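Local coordinates for protein acetyltransferase, GNAT family (Colwellia psychrerythraea, PDB 3IWG) that probably transfers acyl groups other than amino-acyl groups, as expected of a GNAT-family acetyltransferase, at residues Y185-R198 with D209-I223. Residues are numbered along the deposited sequence; the frame is centred on the assembly and turned at random.
Sequences YWHKGKLLAAGECR and DLGMIVAQSNRGQGI. With SO4 (sulfate ion), chain C.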
ATOM      1  N   TYR A 185      15.581   9.882  -9.844  1.00 20.98           N
ATOM      2  CA  TYR A 185      16.688  10.500 -10.540  1.00 20.80           C
ATOM      3  C   TYR A 185      16.629   9.969 -11.954  1.00 21.04           C
ATOM      4  O   TYR A 185      16.784   8.776 -12.184  1.00 21.07           O
ATOM      5  CB  TYR A 185      18.005  10.156  -9.844  1.00 21.26           C
ATOM      6  CG  TYR A 185      19.273  10.707 -10.454  1.00 20.02           C
ATOM      7  CD1 TYR A 185      19.379  12.045 -10.824  1.00 21.17           C
ATOM      8  CD2 TYR A 185      20.396   9.897 -10.598  1.00 18.88           C
ATOM      9  CE1 TYR A 185      20.560  12.554 -11.350  1.00 19.99           C
ATOM     10  CE2 TYR A 185      21.583  10.381 -11.153  1.00 18.15           C
ATOM     11  CZ  TYR A 185      21.662  11.702 -11.520  1.00 20.78           C
ATOM     12  OH  TYR A 185      22.836  12.186 -12.022  1.00 19.38           O
ATOM     13  N   TRP A 186      16.378  10.890 -12.881  1.00 21.81           N
ATOM     14  CA  TRP A 186      15.951  10.601 -14.242  1.00 22.30           C
ATOM     15  C   TRP A 186      16.994  11.008 -15.240  1.00 22.42           C
ATOM     16  O   TRP A 186      17.747  11.981 -15.058  1.00 22.06           O
ATOM     17  CB  TRP A 186      14.676  11.404 -14.592  1.00 22.26           C
ATOM     18  CG  TRP A 186      13.479  11.015 -13.806  1.00 23.24           C
ATOM     19  CD1 TRP A 186      13.095  11.507 -12.610  1.00 25.01           C
ATOM     20  CD2 TRP A 186      12.508  10.057 -14.176  1.00 25.18           C
ATOM     21  NE1 TRP A 186      11.931  10.922 -12.207  1.00 25.35           N
ATOM     22  CE2 TRP A 186      11.550  10.018 -13.158  1.00 26.31           C
ATOM     23  CE3 TRP A 186      12.336   9.238 -15.293  1.00 27.22           C
ATOM     24  CZ2 TRP A 186      10.435   9.176 -13.210  1.00 27.31           C
ATOM     25  CZ3 TRP A 186      11.212   8.416 -15.355  1.00 27.60           C
ATOM     26  CH2 TRP A 186      10.291   8.388 -14.323  1.00 27.12           C
ATOM     27  N   HIS A 187      17.019  10.271 -16.326  1.00 23.54           N
ATOM     28  CA  HIS A 187      17.799  10.668 -17.461  1.00 24.30           C
ATOM     29  C   HIS A 187      17.122  10.175 -18.692  1.00 25.66           C
ATOM     30  O   HIS A 187      16.839   8.979 -18.804  1.00 25.05           O
ATOM     31  CB  HIS A 187      19.178  10.063 -17.379  1.00 24.21           C
ATOM     32  CG  HIS A 187      20.037  10.395 -18.548  1.00 23.45           C
ATOM     33  ND1 HIS A 187      20.738   9.437 -19.236  1.00 25.66           N
ATOM     34  CD2 HIS A 187      20.288  11.574 -19.166  1.00 23.80           C
ATOM     35  CE1 HIS A 187      21.409  10.015 -20.219  1.00 26.31           C
ATOM     36  NE2 HIS A 187      21.148  11.313 -20.199  1.00 24.60           N
ATOM     37  N   LYS A 188      16.876  11.100 -19.616  1.00 28.34           N
ATOM     38  CA  LYS A 188      16.293  10.792 -20.945  1.00 29.94           C
ATOM     39  C   LYS A 188      15.005   9.963 -20.827  1.00 30.23           C
ATOM     40  O   LYS A 188      14.874   8.935 -21.473  1.00 30.33           O
ATOM     41  CB  LYS A 188      17.326  10.080 -21.824  1.00 30.39           C
ATOM     42  CG  LYS A 188      18.351  11.053 -22.478  1.00 33.20           C
ATOM     43  CD  LYS A 188      19.421  10.319 -23.393  1.00 35.62           C
ATOM     44  CE  LYS A 188      20.187  11.358 -24.300  1.00 38.16           C
ATOM     45  NZ  LYS A 188      21.314  10.741 -25.107  1.00 40.10           N
ATOM     46  N   GLY A 189      14.083  10.402 -19.961  1.00 30.19           N
ATOM     47  CA  GLY A 189      12.866   9.646 -19.696  1.00 30.57           C
ATOM     48  C   GLY A 189      12.995   8.337 -18.898  1.00 30.99           C
ATOM     49  O   GLY A 189      12.013   7.619 -18.727  1.00 31.13           O
ATOM     50  N   LYS A 190      14.178   8.007 -18.388  1.00 30.97           N
ATOM     51  CA  LYS A 190      14.336   6.769 -17.596  1.00 31.04           C
ATOM     52  C   LYS A 190      14.913   7.013 -16.188  1.00 29.08           C
ATOM     53  O   LYS A 190      15.626   7.993 -15.933  1.00 27.91           O
ATOM     54  CB  LYS A 190      15.204   5.753 -18.369  1.00 32.42           C
ATOM     55  CG  LYS A 190      14.449   4.984 -19.453  1.00 36.61           C
ATOM     56  CD  LYS A 190      15.413   4.341 -20.471  1.00 42.59           C
ATOM     57  CE  LYS A 190      14.631   3.550 -21.570  1.00 47.50           C
ATOM     58  NZ  LYS A 190      14.218   2.142 -21.098  1.00 50.91           N
ATOM     59  N   LEU A 191      14.573   6.093 -15.294  1.00 27.18           N
ATOM     60  CA  LEU A 191      14.934   6.172 -13.899  1.00 25.91           C
ATOM     61  C   LEU A 191      16.348   5.635 -13.725  1.00 24.78           C
ATOM     62  O   LEU A 191      16.589   4.496 -14.060  1.00 25.10           O
ATOM     63  CB  LEU A 191      13.961   5.337 -13.053  1.00 25.54           C
ATOM     64  CG  LEU A 191      12.794   6.125 -12.473  1.00 26.31           C
ATOM     65  CD1 LEU A 191      11.875   5.196 -11.676  1.00 25.20           C
ATOM     66  CD2 LEU A 191      13.310   7.312 -11.571  1.00 25.59           C
ATOM     67  N   LEU A 192      17.277   6.447 -13.223  1.00 22.84           N
ATOM     68  CA  LEU A 192      18.576   5.935 -12.830  1.00 21.41           C
ATOM     69  C   LEU A 192      18.551   5.451 -11.372  1.00 20.55           C
ATOM     70  O   LEU A 192      19.324   4.571 -10.999  1.00 20.74           O
ATOM     71  CB  LEU A 192      19.651   6.985 -13.026  1.00 21.11           C
ATOM     72  CG  LEU A 192      19.935   7.362 -14.477  1.00 21.60           C
ATOM     73  CD1 LEU A 192      21.008   8.421 -14.581  1.00 19.38           C
ATOM     74  CD2 LEU A 192      20.308   6.128 -15.306  1.00 20.36           C
ATOM     75  N   ALA A 193      17.673   6.015 -10.550  1.00 18.78           N
ATOM     76  CA  ALA A 193      17.572   5.582  -9.175  1.00 18.50           C
ATOM     77  C   ALA A 193      16.291   6.085  -8.565  1.00 18.20           C
ATOM     78  O   ALA A 193      15.749   7.062  -9.035  1.00 17.98           O
ATOM     79  CB  ALA A 193      18.763   6.111  -8.359  1.00 16.93           C
ATOM     80  N   ALA A 194      15.880   5.463  -7.460  1.00 18.78           N
ATOM     81  CA  ALA A 194      14.701   5.888  -6.692  1.00 19.87           C
ATOM     82  C   ALA A 194      15.153   6.135  -5.277  1.00 20.30           C
ATOM     83  O   ALA A 194      15.856   5.299  -4.734  1.00 21.91           O
ATOM     84  CB  ALA A 194      13.651   4.765  -6.673  1.00 19.46           C
ATOM     85  N   GLY A 195      14.705   7.215  -4.653  1.00 20.17           N
ATOM     86  CA  GLY A 195      15.083   7.506  -3.286  1.00 20.32           C
ATOM     87  C   GLY A 195      13.859   7.724  -2.435  1.00 21.27           C
ATOM     88  O   GLY A 195      12.856   8.281  -2.911  1.00 21.64           O
ATOM     89  N   GLU A 196      13.966   7.320  -1.171  1.00 22.16           N
ATOM     90  CA  GLU A 196      12.925   7.475  -0.155  1.00 22.88           C
ATOM     91  C   GLU A 196      13.449   8.277   1.048  1.00 22.94           C
ATOM     92  O   GLU A 196      14.528   7.996   1.554  1.00 24.53           O
ATOM     93  CB  GLU A 196      12.464   6.108   0.338  1.00 22.30           C
ATOM     94  CG  GLU A 196      12.072   5.183  -0.791  1.00 23.91           C
ATOM     95  CD  GLU A 196      11.502   3.814  -0.350  1.00 26.80           C
ATOM     96  OE1 GLU A 196      11.289   3.565   0.863  1.00 29.76           O
ATOM     97  OE2 GLU A 196      11.256   2.976  -1.243  1.00 30.04           O
ATOM     98  N   CYS A 197      12.694   9.283   1.467  1.00 22.89           N
ATOM     99  CA  CYS A 197      12.987  10.062   2.630  1.00 23.59           C
ATOM    100  C   CYS A 197      11.739  10.021   3.523  1.00 24.26           C
ATOM    101  O   CYS A 197      10.853  10.873   3.392  1.00 23.30           O
ATOM    102  CB  CYS A 197      13.288  11.488   2.204  1.00 23.59           C
ATOM    103  SG  CYS A 197      13.744  12.618   3.545  1.00 26.31           S
ATOM    104  N   ARG A 198      11.676   9.032   4.413  1.00 23.89           N
ATOM    105  CA  ARG A 198      10.428   8.736   5.091  1.00 24.62           C
ATOM    106  C   ARG A 198      10.365   9.329   6.453  1.00 24.12           C
ATOM    107  O   ARG A 198      11.292   9.190   7.230  1.00 23.78           O
ATOM    108  CB  ARG A 198      10.296   7.261   5.319  1.00 25.53           C
ATOM    109  CG  ARG A 198      10.362   6.356   4.066  1.00 27.17           C
ATOM    110  CD  ARG A 198      10.519   4.903   4.599  1.00 31.43           C
ATOM    111  NE  ARG A 198      11.265   4.173   3.633  1.00 38.85           N
ATOM    112  CZ  ARG A 198      12.443   3.593   3.784  1.00 38.89           C
ATOM    113  NH1 ARG A 198      12.956   3.001   2.706  1.00 42.27           N
ATOM    114  NH2 ARG A 198      13.046   3.505   4.952  1.00 40.96           N
ATOM    115  N   ASP A 209      14.101   8.355   7.669  1.00 24.36           N
ATOM    116  CA  ASP A 209      14.670   7.060   7.388  1.00 24.70           C
ATOM    117  C   ASP A 209      14.791   6.956   5.856  1.00 24.73           C
ATOM    118  O   ASP A 209      13.779   6.990   5.150  1.00 24.79           O
ATOM    119  CB  ASP A 209      13.712   6.012   7.936  1.00 24.79           C
ATOM    120  CG  ASP A 209      14.262   4.578   7.922  1.00 28.13           C
ATOM    121  OD1 ASP A 209      15.449   4.298   7.604  1.00 33.87           O
ATOM    122  OD2 ASP A 209      13.460   3.693   8.283  1.00 30.91           O
ATOM    123  N   LEU A 210      16.021   6.836   5.353  1.00 24.19           N
ATOM    124  CA  LEU A 210      16.285   6.877   3.926  1.00 24.90           C
ATOM    125  C   LEU A 210      16.460   5.494   3.297  1.00 25.72           C
ATOM    126  O   LEU A 210      16.960   4.578   3.915  1.00 26.78           O
ATOM    127  CB  LEU A 210      17.539   7.706   3.654  1.00 24.43           C
ATOM    128  CG  LEU A 210      17.628   9.012   4.427  1.00 23.38           C
ATOM    129  CD1 LEU A 210      18.908   9.799   4.075  1.00 17.09           C
ATOM    130  CD2 LEU A 210      16.362   9.881   4.255  1.00 20.11           C
ATOM    131  N   GLY A 211      16.021   5.354   2.059  1.00 26.71           N
ATOM    132  CA  GLY A 211      16.299   4.158   1.249  1.00 26.70           C
ATOM    133  C   GLY A 211      16.566   4.578  -0.180  1.00 26.82           C
ATOM    134  O   GLY A 211      16.183   5.666  -0.595  1.00 26.01           O
HETATM  135  N   MSE A 212      17.271   3.741  -0.915  1.00 27.93           N
HETATM  136  CA  MSE A 212      17.499   3.972  -2.321  1.00 29.43           C
HETATM  137  C   MSE A 212      17.602   2.657  -3.108  1.00 28.22           C
HETATM  138  O   MSE A 212      17.954   1.607  -2.566  1.00 27.89           O
HETATM  139  CB  MSE A 212      18.782   4.744  -2.628  1.00 30.83           C
HETATM  140  CG  MSE A 212      19.635   5.186  -1.485  1.00 37.80           C
HETATM  141 SE   MSE A 212      20.895   3.879  -0.866  0.60 45.36          SE
HETATM  142  CE  MSE A 212      19.955   2.982   0.544  1.00 43.90           C
ATOM    143  N   ILE A 213      17.293   2.770  -4.403  1.00 26.82           N
ATOM    144  CA  ILE A 213      17.564   1.736  -5.370  1.00 25.68           C
ATOM    145  C   ILE A 213      18.247   2.352  -6.576  1.00 23.70           C
ATOM    146  O   ILE A 213      17.723   3.278  -7.192  1.00 22.38           O
ATOM    147  CB  ILE A 213      16.237   1.077  -5.896  1.00 25.91           C
ATOM    148  CG1 ILE A 213      15.359   0.524  -4.767  1.00 25.54           C
ATOM    149  CG2 ILE A 213      16.584   0.006  -6.896  1.00 23.21           C
ATOM    150  CD1 ILE A 213      13.850   0.076  -5.281  1.00 24.59           C
ATOM    151  N   VAL A 214      19.404   1.816  -6.921  1.00 23.25           N
ATOM    152  CA  VAL A 214      20.137   2.273  -8.099  1.00 23.14           C
ATOM    153  C   VAL A 214      19.854   1.313  -9.189  1.00 22.06           C
ATOM    154  O   VAL A 214      19.840   0.121  -8.929  1.00 23.05           O
ATOM    155  CB  VAL A 214      21.669   2.292  -7.871  1.00 22.95           C
ATOM    156  CG1 VAL A 214      22.409   2.612  -9.184  1.00 20.88           C
ATOM    157  CG2 VAL A 214      22.006   3.253  -6.810  1.00 24.65           C
ATOM    158  N   ALA A 215      19.626   1.808 -10.391  1.00 21.44           N
ATOM    159  CA  ALA A 215      19.389   0.903 -11.525  1.00 22.03           C
ATOM    160  C   ALA A 215      20.561  -0.063 -11.639  1.00 21.89           C
ATOM    161  O   ALA A 215      21.734   0.332 -11.568  1.00 20.90           O
ATOM    162  CB  ALA A 215      19.228   1.651 -12.830  1.00 21.64           C
ATOM    163  N   GLN A 216      20.225  -1.332 -11.796  1.00 22.43           N
ATOM    164  CA  GLN A 216      21.234  -2.388 -11.916  1.00 23.36           C
ATOM    165  C   GLN A 216      22.108  -2.178 -13.149  1.00 22.30           C
ATOM    166  O   GLN A 216      23.191  -2.709 -13.216  1.00 22.68           O
ATOM    167  CB  GLN A 216      20.567  -3.770 -11.966  1.00 23.47           C
ATOM    168  CG  GLN A 216      21.459  -4.968 -11.634  1.00 26.30           C
ATOM    169  CD  GLN A 216      22.475  -4.718 -10.444  1.00 31.33           C
ATOM    170  OE1 GLN A 216      22.102  -4.196  -9.369  1.00 28.84           O
ATOM    171  NE2 GLN A 216      23.770  -5.085 -10.675  1.00 29.91           N
ATOM    172  N   SER A 217      21.630  -1.391 -14.101  1.00 22.47           N
ATOM    173  CA  SER A 217      22.422  -1.008 -15.289  1.00 23.17           C
ATOM    174  C   SER A 217      23.462   0.112 -15.053  1.00 22.64           C
ATOM    175  O   SER A 217      24.174   0.493 -15.972  1.00 24.05           O
ATOM    176  CB  SER A 217      21.484  -0.567 -16.408  1.00 22.14           C
ATOM    177  OG  SER A 217      20.675   0.475 -15.946  1.00 24.40           O
ATOM    178  N   ASN A 218      23.518   0.644 -13.842  1.00 21.52           N
ATOM    179  CA  ASN A 218      24.320   1.820 -13.527  1.00 20.67           C
ATOM    180  C   ASN A 218      24.987   1.686 -12.152  1.00 19.31           C
ATOM    181  O   ASN A 218      25.177   2.660 -11.458  1.00 18.79           O
ATOM    182  CB  ASN A 218      23.439   3.084 -13.586  1.00 19.94           C
ATOM    183  CG  ASN A 218      23.020   3.431 -15.004  1.00 20.37           C
ATOM    184  OD1 ASN A 218      23.668   4.246 -15.689  1.00 20.19           O
ATOM    185  ND2 ASN A 218      21.962   2.800 -15.465  1.00 17.26           N
ATOM    186  N   ARG A 219      25.346   0.467 -11.780  1.00 17.94           N
ATOM    187  CA  ARG A 219      26.125   0.255 -10.576  1.00 17.34           C
ATOM    188  C   ARG A 219      27.557   0.707 -10.806  1.00 16.04           C
ATOM    189  O   ARG A 219      28.082   0.638 -11.926  1.00 14.79           O
ATOM    190  CB  ARG A 219      26.083  -1.222 -10.125  1.00 17.12           C
ATOM    191  CG  ARG A 219      24.618  -1.817 -10.063  1.00 19.08           C
ATOM    192  CD  ARG A 219      23.638  -0.942  -9.277  1.00 21.66           C
ATOM    193  NE  ARG A 219      24.116  -0.668  -7.927  1.00 21.99           N
ATOM    194  CZ  ARG A 219      23.953  -1.457  -6.867  1.00 25.96           C
ATOM    195  NH1 ARG A 219      24.434  -1.071  -5.682  1.00 26.28           N
ATOM    196  NH2 ARG A 219      23.267  -2.598  -6.954  1.00 27.78           N
ATOM    197  N   GLY A 220      28.192   1.131  -9.729  1.00 15.10           N
ATOM    198  CA  GLY A 220      29.616   1.462  -9.765  1.00 14.95           C
ATOM    199  C   GLY A 220      29.918   2.810 -10.417  1.00 14.83           C
ATOM    200  O   GLY A 220      31.039   3.047 -10.840  1.00 14.37           O
ATOM    201  N   GLN A 221      28.893   3.651 -10.529  1.00 14.82           N
ATOM    202  CA  GLN A 221      28.981   4.984 -11.096  1.00 15.77           C
ATOM    203  C   GLN A 221      28.733   6.089 -10.071  1.00 16.01           C
ATOM    204  O   GLN A 221      28.553   7.238 -10.441  1.00 15.99           O
ATOM    205  CB  GLN A 221      27.950   5.112 -12.220  1.00 15.31           C
ATOM    206  CG  GLN A 221      28.138   4.039 -13.250  1.00 17.98           C
ATOM    207  CD  GLN A 221      27.221   4.140 -14.443  1.00 16.44           C
ATOM    208  OE1 GLN A 221      27.425   3.460 -15.457  1.00 17.07           O
ATOM    209  NE2 GLN A 221      26.259   4.988 -14.351  1.00 12.57           N
ATOM    210  N   GLY A 222      28.677   5.730  -8.789  1.00 16.53           N
ATOM    211  CA  GLY A 222      28.604   6.696  -7.709  1.00 16.91           C
ATOM    212  C   GLY A 222      27.219   7.208  -7.414  1.00 17.89           C
ATOM    213  O   GLY A 222      27.044   8.108  -6.608  1.00 18.61           O
ATOM    214  N   ILE A 223      26.214   6.585  -8.008  1.00 18.60           N
ATOM    215  CA  ILE A 223      24.892   7.155  -7.978  1.00 18.06           C
ATOM    216  C   ILE A 223      24.318   7.070  -6.597  1.00 18.84           C
ATOM    217  O   ILE A 223      23.731   8.054  -6.142  1.00 20.36           O
ATOM    218  CB  ILE A 223      23.990   6.506  -8.986  1.00 18.33           C
ATOM    219  CG1 ILE A 223      24.535   6.780 -10.404  1.00 17.33           C
ATOM    220  CG2 ILE A 223      22.531   7.019  -8.828  1.00 18.03           C
ATOM    221  CD1 ILE A 223      23.597   6.394 -11.565  1.00 15.96           C
TER
HETATM  222  S   SO4 C 501      26.247   2.132  -6.348  1.00 38.18           S
HETATM  223  O1  SO4 C 501      26.473   1.326  -7.551  1.00 35.79           O
HETATM  224  O2  SO4 C 501      25.439   1.412  -5.354  1.00 35.15           O
HETATM  225  O3  SO4 C 501      25.624   3.350  -6.794  1.00 32.14           O
HETATM  226  O4  SO4 C 501      27.498   2.446  -5.612  1.00 34.38           O
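The Tyr185 ring and the Ile223 side chain meet at a slant, CD2 4.0 Å from CG2, the methyl that also meets Ala193 CB. After the type I' turn from His187 to Lys190, Leu192 and Ala193 share Tyr185 as partner in a classic beta bulge where the chain turns a corner. Leu192 CD2 reaches the amide of Asn218, and Leu192 O accepts the N-H of Ala215 at 2.8 Å. From there strand 193-198 runs antiparallel to strand 209-214, with Ala194, Glu196 and Arg198 in hydrogen-bonded pairs with Ile213, Gly211 and Asp209. Glu196 OE1, also bonded to Tyr172, lies in the guanidinium plane of Arg198; NE comes nearly along the C-O axis, NH1 from above the carboxylate. Cys197 SG touches Leu210 CD2. Arg198 lies over the second strand, bent at chi3 (-149°), with Asp209 O over one guanidinium face. Its long salt bridge, NH2 to Asp209 OD2 at 3.4 Å, is edge-on, the planes 88° apart; one cation thus ties two buried acids. Arg219 to Ala224 matches the Q/R-x-x-G-x-G/A signature that binds acetyl-CoA pyrophosphate in relatives; a sulfate, probably from the crystallisation liquor, bonds Arg219, Gly220 N and Ala224 N, consistent with a phosphate site. Strands 182-187 and 241-247 flank this hairpin; helix 223-237 covers Ala193, Cys197, Leu210 and Val214, while helices 151-162 and 166-178 pack against Ile213.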